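Caspase-3 (Porites astreoides, PDB 6WI4) probably cleaves protein substrates after aspartate with a cysteine nucleophile, as an apoptotic caspase of a reef-building coral. Local coordinates at residues L43-R48 with V176-A181. Residues are numbered along the deposited sequence; the frame is centred on the assembly and turned at random.
Sequences LAKLFR and VFEENA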
loop_
_atom_site.group_PDB
_atom_site.type_symbol
_atom_site.label_atom_id
_atom_site.label_comp_id
_atom_site.label_asym_id
_atom_site.label_seq_id
_atom_site.Cartn_x
_atom_site.Cartn_y
_atom_site.Cartn_z
ATOM N N LEU A 43 10.108 -1.210 -0.028
ATOM C CA LEU A 43 9.123 -1.392 -1.094
ATOM C C LEU A 43 9.753 -1.223 -2.461
ATOM O O LEU A 43 9.386 -1.929 -3.407
ATOM C CB LEU A 43 7.979 -0.392 -0.945
ATOM C CG LEU A 43 6.927 -0.714 0.099
ATOM C CD1 LEU A 43 5.844 0.351 0.023
ATOM C CD2 LEU A 43 6.330 -2.106 -0.116
ATOM N N ALA A 44 10.668 -0.259 -2.598
ATOM C CA ALA A 44 11.309 -0.051 -3.890
ATOM C C ALA A 44 12.102 -1.285 -4.299
ATOM O O ALA A 44 12.026 -1.730 -5.450
ATOM C CB ALA A 44 12.200 1.189 -3.836
ATOM N N LYS A 45 12.835 -1.871 -3.351
ATOM C CA LYS A 45 13.594 -3.085 -3.617
ATOM C C LYS A 45 12.665 -4.235 -3.994
ATOM O O LYS A 45 12.910 -4.959 -4.971
ATOM C CB LYS A 45 14.434 -3.426 -2.383
ATOM C CG LYS A 45 15.273 -4.680 -2.508
ATOM C CD LYS A 45 16.107 -4.929 -1.247
ATOM C CE LYS A 45 16.788 -6.294 -1.326
ATOM N NZ LYS A 45 17.609 -6.564 -0.118
ATOM N N LEU A 46 11.553 -4.377 -3.267
ATOM C CA LEU A 46 10.607 -5.451 -3.539
ATOM C C LEU A 46 9.944 -5.286 -4.903
ATOM O O LEU A 46 9.881 -6.231 -5.693
ATOM C CB LEU A 46 9.549 -5.493 -2.437
ATOM C CG LEU A 46 8.389 -6.442 -2.719
ATOM C CD1 LEU A 46 8.877 -7.889 -2.816
ATOM C CD2 LEU A 46 7.299 -6.300 -1.663
ATOM N N PHE A 47 9.428 -4.089 -5.194
ATOM C CA PHE A 47 8.712 -3.902 -6.450
ATOM C C PHE A 47 9.643 -4.031 -7.654
ATOM O O PHE A 47 9.226 -4.537 -8.697
ATOM C CB PHE A 47 8.001 -2.545 -6.452
ATOM C CG PHE A 47 6.878 -2.432 -5.436
ATOM C CD1 PHE A 47 6.231 -3.556 -4.942
ATOM C CD2 PHE A 47 6.475 -1.179 -4.992
ATOM C CE1 PHE A 47 5.203 -3.436 -4.011
ATOM C CE2 PHE A 47 5.452 -1.047 -4.081
ATOM C CZ PHE A 47 4.808 -2.184 -3.585
ATOM N N ARG A 48 10.909 -3.623 -7.524
ATOM C CA ARG A 48 11.877 -3.900 -8.588
ATOM C C ARG A 48 12.074 -5.400 -8.778
ATOM O O ARG A 48 12.146 -5.885 -9.915
ATOM C CB ARG A 48 13.216 -3.223 -8.276
ATOM C CG ARG A 48 13.177 -1.717 -8.456
ATOM C CD ARG A 48 14.569 -1.070 -8.414
ATOM N NE ARG A 48 15.280 -1.326 -7.160
ATOM C CZ ARG A 48 15.319 -0.481 -6.132
ATOM N NH1 ARG A 48 14.681 0.682 -6.208
ATOM N NH2 ARG A 48 15.992 -0.798 -5.029
ATOM N N VAL A 176 7.299 -11.454 3.901
ATOM C CA VAL A 176 6.467 -12.518 3.345
ATOM C C VAL A 176 6.618 -12.598 1.831
ATOM O O VAL A 176 6.710 -13.694 1.264
ATOM C CB VAL A 176 4.991 -12.324 3.739
ATOM C CG1 VAL A 176 4.104 -13.296 2.960
ATOM C CG2 VAL A 176 4.793 -12.524 5.235
ATOM N N PHE A 177 6.618 -11.448 1.145
ATOM C CA PHE A 177 6.688 -11.483 -0.312
ATOM C C PHE A 177 8.047 -11.992 -0.778
ATOM O O PHE A 177 8.125 -12.731 -1.764
ATOM C CB PHE A 177 6.415 -10.100 -0.909
ATOM C CG PHE A 177 4.940 -9.748 -1.054
ATOM C CD1 PHE A 177 4.028 -9.999 -0.032
ATOM C CD2 PHE A 177 4.477 -9.121 -2.213
ATOM C CE1 PHE A 177 2.674 -9.644 -0.166
ATOM C CE2 PHE A 177 3.150 -8.753 -2.345
ATOM C CZ PHE A 177 2.235 -9.020 -1.328
ATOM N N GLU A 178 9.128 -11.612 -0.081
ATOM C CA GLU A 178 10.439 -12.148 -0.441
ATOM C C GLU A 178 10.453 -13.663 -0.328
ATOM O O GLU A 178 10.981 -14.355 -1.207
ATOM C CB GLU A 178 11.534 -11.556 0.449
ATOM C CG GLU A 178 11.932 -10.147 0.094
ATOM C CD GLU A 178 13.273 -9.761 0.684
ATOM O OE1 GLU A 178 14.058 -9.113 -0.029
ATOM O OE2 GLU A 178 13.540 -10.113 1.857
ATOM N N GLU A 179 9.859 -14.194 0.741
ATOM C CA GLU A 179 9.900 -15.630 0.987
ATOM C C GLU A 179 8.992 -16.395 0.032
ATOM O O GLU A 179 9.269 -17.559 -0.290
ATOM C CB GLU A 179 9.508 -15.920 2.438
ATOM C CG GLU A 179 9.416 -17.401 2.780
ATOM N N ASN A 180 7.915 -15.770 -0.446
ATOM C CA ASN A 180 6.834 -16.532 -1.051
ATOM C C ASN A 180 6.432 -16.116 -2.457
ATOM O O ASN A 180 5.703 -16.870 -3.108
ATOM C CB ASN A 180 5.588 -16.470 -0.156
ATOM C CG ASN A 180 5.791 -17.213 1.146
ATOM O OD1 ASN A 180 5.838 -18.444 1.166
ATOM N ND2 ASN A 180 5.936 -16.473 2.235
ATOM N N ALA A 181 6.867 -14.952 -2.953
ATOM C CA ALA A 181 6.296 -14.436 -4.192
ATOM C C ALA A 181 6.588 -15.321 -5.398
ATOM O O ALA A 181 5.848 -15.261 -6.385
ATOM C CB ALA A 181 6.792 -13.018 -4.459
HETATM O O HOH W 1 15.493 -7.175 1.936
HETATM O O HOH W 2 16.651 -9.642 -0.166
#
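Leu-46 of helix 36-49 meets Phe-177 and Lys-45 faces Glu-178 of helix 168-180, where two helices of the caspase fold, an alpha/beta sandwich around a central sheet, lie side by side. Helix 36-49 rests on the sheet through Leu-43 and Phe-47, which reach strands 13-18 and 83-88, and helix 168-180 is its neighbour. On the second helix, Val-176 turns to Val-193 and Met-196 of helix 186-197. Phe-177 carries the apolar half of the contact: its CB lies 3.8 Å from Leu-46 CD1, while Leu-46 CD2 approaches the ring obliquely, 4.0 Å from CD2 of Phe-177. Leu-46 gets there with CG anti to the backbone N (chi1 171°), and the two side chains cross at about a right angle. Ile-186 and Met-189 of helix 186-197 also touch Phe-177, making it a link between three helices. Glu-178, one residue on, makes the polar, solvent-exposed side of the contact with Lys-45. The opposite charges probably attract each other, but Lys-45 NZ and Glu-178 OE1 are 4.4 Å apart, too far for direct pairing. Lys-45 is extended all the way to NZ, and its side chain runs nearly perpendicular to that of Glu-178. Two waters bridge the charged pair, each accepting from Lys-45 NZ and donating to Glu-178 OE1; one is 3.0 Å from NZ, whereas the other bonds NZ weakly but sits 2.6 Å from OE1. Asn-180 turns its side-chain amide back along the chain, ND2 donating to a lone pair of Val-176 O at 3.0 Å.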